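Local coordinates for protein putative non-ribosomal peptide synthetase (Actinomadura parvosata subsp. kistnae, PDB 6M7L) that probably serves in non-ribosomal peptide assembly as a condensation-family domain that may not itself form peptide bonds, at residues P23-Q28 with D189-E194; P242-G247 with A405-L410; G296-R301 with P314-L319; L351-L356 with T367-F372. One frame throughout, in Å; residues are numbered along the deposited sequence.

Contact 1: P23-Q28 with D189-E194; sequences PVTARQ and DYALWE
The N-terminal capping box of helix 26-34, with T25 at the N-cap, is where E194 and A191 of helix 187-196 dock against it. T25 places its hydroxyl between the backbone N and the carbonyl carbon (chi1 66°), where OG1 accepts from Q28 N at 3.1 Å; in the reciprocal bond Q28 OE1 accepts from T25 N at 3.0 Å, on a carbonyl lone pair. Threonine suits this position because its second branch, CG2, can pack on helix 187-196 while OG1 caps: CG2 lies 3.7 Å from A191 CA and near the edge of the Y190 ring. A191, with only a methyl, lets the two backbones come close, T25 CA and A191 CA lying 5.4 Å apart.

E194 reaches across with CG anti to the backbone N and the chain extended beyond it. Its OE2 accepts the nearly straight bond from A26 N at 3.0 Å (166°), met from above the carboxylate plane, while OE1 lies against T25 CB. A negative group beside the first turn of a helix would be expected to suit the helix dipole. An alanine in place of E194 would probably leave A26 N without this acceptor and open a gap beside T25. P352 also touches E194, from outside the two segments. At the margin, P23 and L192 cross at about a right angle, with P23 CD 3.6 Å from L192 CD2.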
# COMPACT_ATOMS: atom_id res chain seq x y z
N PRO A 23 -28.89 -14.87 -6.88
CA PRO A 23 -28.71 -14.23 -8.18
C PRO A 23 -27.26 -13.84 -8.43
O PRO A 23 -26.46 -13.68 -7.50
CB PRO A 23 -29.60 -12.98 -8.09
CG PRO A 23 -29.61 -12.66 -6.64
CD PRO A 23 -29.59 -13.98 -5.92
N VAL A 24 -26.94 -13.67 -9.70
CA VAL A 24 -25.67 -13.12 -10.11
C VAL A 24 -25.87 -11.65 -10.46
O VAL A 24 -26.98 -11.14 -10.44
CB VAL A 24 -25.05 -13.90 -11.30
CG1 VAL A 24 -25.02 -15.39 -11.00
CG2 VAL A 24 -25.82 -13.62 -12.59
N THR A 25 -24.78 -10.96 -10.76
CA THR A 25 -24.83 -9.55 -11.12
C THR A 25 -24.81 -9.39 -12.63
O THR A 25 -24.57 -10.34 -13.39
CB THR A 25 -23.66 -8.79 -10.48
OG1 THR A 25 -22.43 -9.25 -11.05
CG2 THR A 25 -23.64 -9.01 -8.98
N ALA A 26 -25.08 -8.16 -13.07
CA ALA A 26 -25.05 -7.86 -14.50
C ALA A 26 -23.68 -8.15 -15.09
O ALA A 26 -23.56 -8.73 -16.17
CB ALA A 26 -25.45 -6.40 -14.74
N ARG A 27 -22.62 -7.75 -14.38
CA ARG A 27 -21.27 -8.05 -14.85
C ARG A 27 -21.00 -9.55 -14.85
O ARG A 27 -20.44 -10.09 -15.81
CB ARG A 27 -20.23 -7.32 -13.99
CG ARG A 27 -18.82 -7.78 -14.27
CD ARG A 27 -17.79 -6.74 -13.88
NE ARG A 27 -16.54 -6.97 -14.60
CZ ARG A 27 -16.29 -6.49 -15.81
NH1 ARG A 27 -15.13 -6.75 -16.40
NH2 ARG A 27 -17.20 -5.74 -16.43
N GLN A 28 -21.40 -10.24 -13.78
CA GLN A 28 -21.25 -11.69 -13.74
C GLN A 28 -22.03 -12.35 -14.88
O GLN A 28 -21.56 -13.32 -15.49
CB GLN A 28 -21.73 -12.24 -12.40
CG GLN A 28 -20.80 -11.95 -11.25
CD GLN A 28 -21.29 -12.57 -9.96
OE1 GLN A 28 -22.46 -12.42 -9.60
NE2 GLN A 28 -20.40 -13.27 -9.26
N ASP A 189 -24.06 -10.64 -0.72
CA ASP A 189 -24.77 -9.44 -0.31
C ASP A 189 -24.77 -8.39 -1.42
O ASP A 189 -25.76 -7.66 -1.59
CB ASP A 189 -24.16 -8.87 0.97
CG ASP A 189 -24.30 -9.81 2.15
OD1 ASP A 189 -23.40 -10.66 2.35
OD2 ASP A 189 -25.31 -9.70 2.88
N TYR A 190 -23.68 -8.30 -2.17
CA TYR A 190 -23.62 -7.32 -3.26
C TYR A 190 -24.52 -7.73 -4.42
O TYR A 190 -25.12 -6.87 -5.08
CB TYR A 190 -22.18 -7.14 -3.74
CG TYR A 190 -22.02 -5.98 -4.69
CD1 TYR A 190 -21.80 -4.69 -4.22
CD2 TYR A 190 -22.09 -6.16 -6.07
CE1 TYR A 190 -21.65 -3.62 -5.08
CE2 TYR A 190 -21.95 -5.10 -6.94
CZ TYR A 190 -21.73 -3.83 -6.44
OH TYR A 190 -21.58 -2.77 -7.30
N ALA A 191 -24.63 -9.04 -4.68
CA ALA A 191 -25.49 -9.50 -5.77
C ALA A 191 -26.96 -9.24 -5.45
O ALA A 191 -27.72 -8.83 -6.33
CB ALA A 191 -25.25 -10.99 -6.03
N LEU A 192 -27.36 -9.46 -4.20
CA LEU A 192 -28.73 -9.15 -3.79
C LEU A 192 -28.97 -7.65 -3.79
O LEU A 192 -30.04 -7.18 -4.21
CB LEU A 192 -29.02 -9.75 -2.42
CG LEU A 192 -28.81 -11.25 -2.25
CD1 LEU A 192 -28.78 -11.63 -0.78
CD2 LEU A 192 -29.90 -12.02 -2.97
N TRP A 193 -28.00 -6.87 -3.30
CA TRP A 193 -28.12 -5.42 -3.33
C TRP A 193 -28.29 -4.90 -4.75
O TRP A 193 -29.03 -3.94 -4.99
CB TRP A 193 -26.91 -4.77 -2.66
CG TRP A 193 -26.86 -3.27 -2.82
CD1 TRP A 193 -27.43 -2.34 -2.00
CD2 TRP A 193 -26.19 -2.54 -3.85
NE1 TRP A 193 -27.16 -1.08 -2.46
CE2 TRP A 193 -26.40 -1.17 -3.60
CE3 TRP A 193 -25.43 -2.90 -4.97
CZ2 TRP A 193 -25.89 -0.16 -4.42
CZ3 TRP A 193 -24.93 -1.91 -5.79
CH2 TRP A 193 -25.15 -0.55 -5.50
N GLU A 194 -27.61 -5.53 -5.71
CA GLU A 194 -27.80 -5.14 -7.10
C GLU A 194 -29.16 -5.58 -7.61
O GLU A 194 -29.82 -4.84 -8.35
CB GLU A 194 -26.69 -5.72 -7.98
CG GLU A 194 -26.84 -5.35 -9.45
CD GLU A 194 -25.60 -5.67 -10.27
OE1 GLU A 194 -24.53 -5.86 -9.67
OE2 GLU A 194 -25.71 -5.73 -11.52

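Contact 2: P242-G247 with A405-L410; sequences PSRRAG and AMELDL
R244 turns its CG anti to the carbonyl carbon, beside the backbone N (chi1 -49°), and runs extended from CG to NE past the backbone of M406, whose own CG sits between N and carbonyl carbon (chi1 68°). M406 CB itself points away from 242-247, yet that torsion brings CG to 4.1 Å from A246 CB. The unbranched M406 chain runs extended beyond CG, and the small methyl of A246 lets it lie alongside; V432 of strand 424-434 touches both.

The backbones hold the arrangement. M406 N donates to R244 O at 3.2 Å, and A405 CA approaches the same oxygen at 3.1 Å in a C-H...O contact. In return M406 O lies 3.4 Å from R244 CA and 3.3 Å from R244 CB, so the two chains exchange contacts in both directions. In condensation domains the polypeptide crosses from the C-terminal lobe to the N-terminal one and back; 405-410 follows strand 395-399, which edges the sheet of strand 45-53, and is consistent with the returning arm of that crossover. It meets the lead-in to strand 246-253, an outer strand of the other large sheet.

Beyond the backbone, R244 CD passes 4.2 Å from E407 CG. Their charged ends stay apart: E407 OE2 forms a salt bridge with R30, while the guanidinium of R244 makes weak hydrogen bonds to the carbonyl oxygens of E42 and L34.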
# COMPACT_ATOMS: atom_id res chain seq x y z
N PRO A 242 -12.86 -13.91 -31.48
CA PRO A 242 -11.72 -13.10 -31.05
C PRO A 242 -10.68 -13.94 -30.33
O PRO A 242 -10.96 -15.01 -29.78
CB PRO A 242 -12.37 -12.10 -30.09
CG PRO A 242 -13.46 -12.89 -29.46
CD PRO A 242 -14.01 -13.78 -30.56
N SER A 243 -9.45 -13.43 -30.34
CA SER A 243 -8.42 -13.96 -29.46
C SER A 243 -8.31 -13.17 -28.17
O SER A 243 -7.85 -13.72 -27.16
CB SER A 243 -7.07 -13.98 -30.18
OG SER A 243 -6.58 -12.67 -30.38
N ARG A 244 -8.72 -11.91 -28.19
CA ARG A 244 -8.61 -10.99 -27.06
C ARG A 244 -7.16 -10.79 -26.62
O ARG A 244 -6.90 -10.40 -25.48
CB ARG A 244 -9.46 -11.45 -25.87
CG ARG A 244 -10.89 -11.82 -26.23
CD ARG A 244 -11.79 -11.68 -25.02
NE ARG A 244 -13.09 -12.32 -25.21
CZ ARG A 244 -13.42 -13.50 -24.71
NH1 ARG A 244 -12.55 -14.18 -23.98
NH2 ARG A 244 -14.63 -14.00 -24.93
N ARG A 245 -6.21 -11.07 -27.51
CA ARG A 245 -4.80 -10.86 -27.19
C ARG A 245 -4.46 -9.38 -27.29
O ARG A 245 -4.84 -8.71 -28.25
CB ARG A 245 -3.91 -11.67 -28.14
CG ARG A 245 -4.04 -13.16 -27.90
CD ARG A 245 -3.31 -13.97 -28.95
NE ARG A 245 -3.73 -15.37 -28.88
CZ ARG A 245 -3.28 -16.24 -27.99
NH1 ARG A 245 -3.72 -17.49 -28.00
NH2 ARG A 245 -2.37 -15.87 -27.10
N ALA A 246 -3.76 -8.88 -26.28
CA ALA A 246 -3.42 -7.47 -26.19
C ALA A 246 -1.91 -7.30 -26.15
O ALA A 246 -1.23 -7.97 -25.36
CB ALA A 246 -4.06 -6.82 -24.96
N GLY A 247 -1.40 -6.42 -27.00
CA GLY A 247 -0.07 -5.88 -26.84
C GLY A 247 -0.14 -4.46 -26.29
O GLY A 247 -1.21 -3.94 -25.98
N ALA A 405 -5.98 -10.05 -21.28
CA ALA A 405 -6.96 -10.23 -22.34
C ALA A 405 -8.05 -9.17 -22.22
O ALA A 405 -8.53 -8.89 -21.12
CB ALA A 405 -7.56 -11.63 -22.28
N MET A 406 -8.42 -8.57 -23.34
CA MET A 406 -9.41 -7.51 -23.34
C MET A 406 -10.28 -7.62 -24.58
O MET A 406 -9.90 -8.21 -25.59
CB MET A 406 -8.76 -6.12 -23.27
CG MET A 406 -7.99 -5.72 -24.51
SD MET A 406 -7.37 -4.04 -24.40
CE MET A 406 -6.80 -3.76 -26.07
N GLU A 407 -11.48 -7.03 -24.48
CA GLU A 407 -12.38 -6.93 -25.63
C GLU A 407 -12.20 -5.63 -26.39
O GLU A 407 -12.65 -5.53 -27.54
CB GLU A 407 -13.83 -7.04 -25.17
CG GLU A 407 -14.15 -8.27 -24.35
CD GLU A 407 -15.61 -8.33 -23.97
OE1 GLU A 407 -16.45 -8.58 -24.87
OE2 GLU A 407 -15.93 -8.11 -22.78
N LEU A 408 -11.57 -4.63 -25.77
CA LEU A 408 -11.39 -3.34 -26.42
C LEU A 408 -10.36 -3.45 -27.54
O LEU A 408 -9.53 -4.36 -27.57
CB LEU A 408 -10.95 -2.30 -25.40
CG LEU A 408 -11.88 -2.12 -24.20
CD1 LEU A 408 -11.12 -1.54 -23.02
CD2 LEU A 408 -13.05 -1.22 -24.58
N ASP A 409 -10.45 -2.51 -28.48
CA ASP A 409 -9.41 -2.40 -29.50
C ASP A 409 -8.21 -1.62 -28.98
O ASP A 409 -7.06 -1.95 -29.29
CB ASP A 409 -9.97 -1.73 -30.76
CG ASP A 409 -11.27 -2.33 -31.21
OD1 ASP A 409 -11.54 -3.50 -30.85
OD2 ASP A 409 -12.04 -1.65 -31.92
N LEU A 410 -8.47 -0.58 -28.19
CA LEU A 410 -7.44 0.29 -27.67
C LEU A 410 -7.76 0.65 -26.23
O LEU A 410 -8.91 0.97 -25.91
CB LEU A 410 -7.31 1.56 -28.52
CG LEU A 410 -6.90 1.32 -29.98
CD1 LEU A 410 -7.19 2.55 -30.83
CD2 LEU A 410 -5.43 0.94 -30.06

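Contact 3: G296-R301 with P314-L319; sequences GTRLPR and PFSRWL
Strands 296-299 and 317-319 pair antiparallel, their axes 4.6 Å apart at closest and at 156°, with T297-L319 and L299-R317 as hydrogen-bonded pairs and R298-W318 a non-hydrogen-bonded one between them. R298 lays its CB over the six-membered ring of W318, 3.5 Å from the centroid and 9° off the normal, in a CH-pi contact. Its chain bends at chi3 (72°), and NH1 reaches S316 OG at 2.9 Å; NH2 forms a salt bridge with E156. An alanine at W318 would probably leave the R298 methylenes without this flat support and open a gap toward A375.

The connection of the hairpin probably corresponds to the floor loop of condensation domains, and the segments clasp its base. R317, on the face shared with L299, grips P300 O side-on, through NE at 3.1 Å and NH2 at 2.9 Å, the oxygen lying in the guanidinium plane. Arginine suits the spot because its NE and NH2 point the same way and can both donate to one carbonyl oxygen. Beyond, F315 CD2 sits over the centre of the R301 guanidinium, 3.4 Å from CZ. That group also pairs with D154 and donates to L308 O and M311 O.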
# COMPACT_ATOMS: atom_id res chain seq x y z
N GLY A 296 -14.64 4.98 -23.40
CA GLY A 296 -15.07 4.56 -22.09
C GLY A 296 -13.92 4.67 -21.10
O GLY A 296 -12.78 4.99 -21.47
N THR A 297 -14.24 4.40 -19.84
CA THR A 297 -13.22 4.36 -18.80
C THR A 297 -13.67 3.36 -17.75
O THR A 297 -14.86 3.25 -17.46
CB THR A 297 -12.97 5.74 -18.18
OG1 THR A 297 -11.86 5.67 -17.28
CG2 THR A 297 -14.20 6.25 -17.44
N ARG A 298 -12.71 2.61 -17.21
CA ARG A 298 -13.00 1.66 -16.15
C ARG A 298 -12.87 2.35 -14.80
O ARG A 298 -11.80 2.88 -14.47
CB ARG A 298 -12.07 0.45 -16.22
CG ARG A 298 -12.51 -0.70 -15.32
CD ARG A 298 -11.43 -1.74 -15.14
NE ARG A 298 -10.34 -1.25 -14.30
CZ ARG A 298 -10.30 -1.41 -12.98
NH1 ARG A 298 -11.28 -2.04 -12.35
NH2 ARG A 298 -9.27 -0.93 -12.29
N LEU A 299 -13.95 2.36 -14.04
CA LEU A 299 -13.82 2.84 -12.68
C LEU A 299 -13.69 1.66 -11.73
O LEU A 299 -14.30 0.61 -11.96
CB LEU A 299 -15.03 3.69 -12.29
CG LEU A 299 -15.29 4.92 -13.16
CD1 LEU A 299 -16.63 5.55 -12.80
CD2 LEU A 299 -14.17 5.93 -13.01
N PRO A 300 -12.90 1.78 -10.66
CA PRO A 300 -12.80 0.67 -9.71
C PRO A 300 -14.04 0.55 -8.85
O PRO A 300 -15.07 1.18 -9.14
CB PRO A 300 -11.56 1.05 -8.88
CG PRO A 300 -11.53 2.54 -8.93
CD PRO A 300 -12.04 2.92 -10.30
N ARG A 301 -13.96 -0.25 -7.79
CA ARG A 301 -15.09 -0.38 -6.87
C ARG A 301 -15.44 0.97 -6.26
O ARG A 301 -14.60 1.86 -6.16
CB ARG A 301 -14.77 -1.39 -5.77
CG ARG A 301 -13.60 -1.00 -4.89
CD ARG A 301 -13.13 -2.20 -4.09
NE ARG A 301 -12.67 -3.27 -4.96
CZ ARG A 301 -12.37 -4.50 -4.55
NH1 ARG A 301 -12.48 -4.81 -3.26
NH2 ARG A 301 -11.96 -5.41 -5.42
N PRO A 314 -16.12 -8.93 -8.68
CA PRO A 314 -16.15 -8.19 -9.95
C PRO A 314 -16.80 -6.83 -9.79
O PRO A 314 -17.91 -6.56 -10.24
CB PRO A 314 -16.96 -9.13 -10.85
CG PRO A 314 -17.89 -9.80 -9.92
CD PRO A 314 -17.12 -10.01 -8.64
N PHE A 315 -16.09 -5.93 -9.11
CA PHE A 315 -16.60 -4.60 -8.81
C PHE A 315 -16.26 -3.58 -9.89
O PHE A 315 -16.61 -2.40 -9.73
CB PHE A 315 -16.08 -4.11 -7.46
CG PHE A 315 -16.40 -5.01 -6.31
CD1 PHE A 315 -17.72 -5.21 -5.92
CD2 PHE A 315 -15.39 -5.63 -5.60
CE1 PHE A 315 -18.01 -6.04 -4.85
CE2 PHE A 315 -15.68 -6.46 -4.53
CZ PHE A 315 -16.99 -6.66 -4.15
N SER A 316 -15.57 -3.98 -10.95
CA SER A 316 -15.27 -3.07 -12.04
C SER A 316 -16.54 -2.45 -12.59
O SER A 316 -17.50 -3.15 -12.93
CB SER A 316 -14.53 -3.80 -13.17
OG SER A 316 -13.23 -4.19 -12.76
N ARG A 317 -16.57 -1.12 -12.64
CA ARG A 317 -17.64 -0.37 -13.28
C ARG A 317 -17.08 0.31 -14.51
O ARG A 317 -16.01 0.92 -14.46
CB ARG A 317 -18.25 0.66 -12.33
CG ARG A 317 -19.03 0.07 -11.17
CD ARG A 317 -19.34 1.14 -10.14
NE ARG A 317 -18.11 1.74 -9.62
CZ ARG A 317 -18.04 2.95 -9.07
NH1 ARG A 317 -19.13 3.70 -8.98
NH2 ARG A 317 -16.88 3.41 -8.63
N TRP A 318 -17.80 0.20 -15.63
CA TRP A 318 -17.41 0.83 -16.87
C TRP A 318 -18.36 1.97 -17.18
O TRP A 318 -19.57 1.88 -16.91
CB TRP A 318 -17.39 -0.18 -18.02
CG TRP A 318 -16.18 -1.07 -17.98
CD1 TRP A 318 -16.07 -2.28 -17.34
CD2 TRP A 318 -14.91 -0.82 -18.58
NE1 TRP A 318 -14.81 -2.79 -17.52
CE2 TRP A 318 -14.08 -1.92 -18.28
CE3 TRP A 318 -14.39 0.22 -19.36
CZ2 TRP A 318 -12.76 -2.00 -18.72
CZ3 TRP A 318 -13.08 0.14 -19.79
CH2 TRP A 318 -12.28 -0.97 -19.48
N LEU A 319 -17.82 3.05 -17.74
CA LEU A 319 -18.58 4.27 -17.98
C LEU A 319 -18.35 4.73 -19.41
O LEU A 319 -17.22 5.05 -19.79
CB LEU A 319 -18.17 5.37 -16.99
CG LEU A 319 -19.24 6.41 -16.65
CD1 LEU A 319 -20.44 5.73 -16.01
CD2 LEU A 319 -18.66 7.48 -15.74

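Contact 4: L351-L356 with T367-F372; sequences LPFERL and TRHPIF
The ring of F353, on the first turn of helix 353-360, is driven tip first toward H369 and I371 in the loop that leads to strand 374-380. Its CG is anti to the backbone N (chi1 174°), which carries the ring outward from the helix. F353 and H369 meet rim to rim with their planes only 3° apart, so neither covers the other's face; F353 CE2 comes within 3.4 Å of H369 CE1. F372 meets it obliquely, the ring planes of F353 and F372 being 42° apart, and F372 CE2 lies 3.4 Å from F353 CE1. The three rings form an aromatic cluster in the buried seam between helix and loop. P370 O also lies at the rim of F353, near the ring plane and 3.6 Å from CZ.

I371 adds an aliphatic tip: its CD1 lies 3.6 Å from F353 CE1 and 3.9 Å from L356 CD2, one turn further along the helix. I371 and L356 cross at about a right angle, a slender isoleucine end slotting beside a branched leucine. Both I371 and F372 also touch A320 of strand 317-324, while R30 of helix 26-34 touches H369 and P370.

H369 is the polar member. Its ND1 donates to F372 O at 2.8 Å, close to the ring plane, a bond within the loop that would fix the imidazole's rotation and tie H369 to F372. No hydrogen bond joins the two segments, so the helix and the loop are held here by the fit of apolar and aromatic surfaces, while the ND1 bond of H369 shapes the loop itself.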
# COMPACT_ATOMS: atom_id res chain seq x y z
N LEU A 351 -26.73 2.32 -12.81
CA LEU A 351 -27.06 1.29 -13.80
C LEU A 351 -25.77 0.63 -14.27
O LEU A 351 -24.88 1.31 -14.78
CB LEU A 351 -27.80 1.91 -14.98
CG LEU A 351 -28.07 1.00 -16.18
CD1 LEU A 351 -29.00 -0.13 -15.79
CD2 LEU A 351 -28.64 1.80 -17.34
N PRO A 352 -25.62 -0.69 -14.10
CA PRO A 352 -24.37 -1.34 -14.51
C PRO A 352 -24.19 -1.30 -16.02
O PRO A 352 -25.16 -1.37 -16.78
CB PRO A 352 -24.53 -2.78 -14.00
CG PRO A 352 -25.66 -2.73 -13.01
CD PRO A 352 -26.56 -1.64 -13.50
N PHE A 353 -22.93 -1.18 -16.43
CA PHE A 353 -22.62 -1.10 -17.86
C PHE A 353 -23.13 -2.32 -18.61
O PHE A 353 -23.65 -2.20 -19.72
CB PHE A 353 -21.12 -0.93 -18.07
CG PHE A 353 -20.71 -0.98 -19.51
CD1 PHE A 353 -20.93 0.11 -20.34
CD2 PHE A 353 -20.11 -2.11 -20.04
CE1 PHE A 353 -20.56 0.06 -21.67
CE2 PHE A 353 -19.73 -2.16 -21.36
CZ PHE A 353 -19.95 -1.07 -22.18
N GLU A 354 -22.98 -3.51 -18.02
CA GLU A 354 -23.42 -4.73 -18.69
C GLU A 354 -24.93 -4.77 -18.85
O GLU A 354 -25.43 -5.31 -19.84
CB GLU A 354 -22.92 -5.95 -17.92
CG GLU A 354 -21.41 -6.13 -17.93
CD GLU A 354 -20.69 -5.20 -16.96
OE1 GLU A 354 -21.37 -4.39 -16.30
OE2 GLU A 354 -19.45 -5.29 -16.86
N ARG A 355 -25.68 -4.22 -17.89
CA ARG A 355 -27.13 -4.14 -18.06
C ARG A 355 -27.50 -3.11 -19.12
O ARG A 355 -28.38 -3.37 -19.95
CB ARG A 355 -27.80 -3.82 -16.73
CG ARG A 355 -29.32 -3.77 -16.81
CD ARG A 355 -29.89 -5.08 -17.35
NE ARG A 355 -31.25 -4.93 -17.85
CZ ARG A 355 -32.00 -5.92 -18.32
NH1 ARG A 355 -33.23 -5.69 -18.76
NH2 ARG A 355 -31.51 -7.16 -18.35
N LEU A 356 -26.85 -1.95 -19.10
CA LEU A 356 -27.07 -0.96 -20.15
C LEU A 356 -26.75 -1.53 -21.52
O LEU A 356 -27.46 -1.25 -22.50
CB LEU A 356 -26.22 0.29 -19.88
CG LEU A 356 -26.17 1.31 -21.02
CD1 LEU A 356 -27.56 1.84 -21.33
CD2 LEU A 356 -25.21 2.44 -20.69
N THR A 367 -16.84 -9.99 -30.72
CA THR A 367 -15.60 -9.55 -31.34
C THR A 367 -15.47 -8.03 -31.40
O THR A 367 -14.46 -7.53 -31.89
CB THR A 367 -15.48 -10.15 -32.75
OG1 THR A 367 -14.11 -10.09 -33.18
CG2 THR A 367 -16.35 -9.40 -33.74
N ARG A 368 -16.47 -7.30 -30.92
CA ARG A 368 -16.40 -5.85 -30.78
C ARG A 368 -17.08 -5.46 -29.48
O ARG A 368 -18.23 -5.85 -29.24
CB ARG A 368 -17.05 -5.13 -31.96
CG ARG A 368 -17.01 -3.61 -31.84
CD ARG A 368 -17.35 -2.94 -33.16
NE ARG A 368 -18.76 -3.10 -33.51
CZ ARG A 368 -19.67 -2.14 -33.41
NH1 ARG A 368 -19.32 -0.94 -32.98
NH2 ARG A 368 -20.93 -2.38 -33.75
N HIS A 369 -16.38 -4.69 -28.65
CA HIS A 369 -16.90 -4.33 -27.34
C HIS A 369 -18.12 -3.42 -27.48
O HIS A 369 -18.16 -2.58 -28.39
CB HIS A 369 -15.82 -3.65 -26.50
CG HIS A 369 -16.18 -3.49 -25.06
ND1 HIS A 369 -16.74 -2.33 -24.56
CD2 HIS A 369 -16.07 -4.34 -24.01
CE1 HIS A 369 -16.95 -2.47 -23.26
NE2 HIS A 369 -16.55 -3.68 -22.90
N PRO A 370 -19.12 -3.56 -26.62
CA PRO A 370 -20.33 -2.74 -26.74
C PRO A 370 -20.07 -1.27 -26.45
O PRO A 370 -19.19 -0.91 -25.67
CB PRO A 370 -21.28 -3.35 -25.71
CG PRO A 370 -20.76 -4.72 -25.45
CD PRO A 370 -19.27 -4.61 -25.60
N ILE A 371 -20.86 -0.42 -27.12
CA ILE A 371 -20.93 1.02 -26.90
C ILE A 371 -19.61 1.72 -27.20
O ILE A 371 -19.59 2.72 -27.92
CB ILE A 371 -21.41 1.33 -25.47
CG1 ILE A 371 -22.76 0.66 -25.20
CG2 ILE A 371 -21.53 2.83 -25.27
CD1 ILE A 371 -23.35 0.96 -23.84
N PHE A 372 -18.51 1.22 -26.64
CA PHE A 372 -17.20 1.79 -26.94
C PHE A 372 -16.19 0.68 -27.17
O PHE A 372 -16.32 -0.42 -26.63
CB PHE A 372 -16.71 2.73 -25.82
CG PHE A 372 -16.64 2.09 -24.46
CD1 PHE A 372 -15.51 1.40 -24.06
CD2 PHE A 372 -17.71 2.19 -23.58
CE1 PHE A 372 -15.45 0.81 -22.81
CE2 PHE A 372 -17.65 1.61 -22.33
CZ PHE A 372 -16.52 0.92 -21.94

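In the fold
Contact 3 lies nearest the middle of the chain, about 7 Å from its centre, and touches the other three. Contact 4 is its close neighbour, centres about 11 Å apart: F372 packs on W318. L408 of contact 2 joins this seam, touching both F372 and W318. Contact 1 meets contact 4 through the salt bridge from R27 to E354, and contact 3 where R27 passes P314 and S316. Contacts 1 and 2 do not touch; their centres are about 26 Å apart. The partner of R301, D154, occupies the place of the aspartate in the HHxxxDG motif of condensation domains, here degenerate, so contact 3 probably borders the equivalent of their active site.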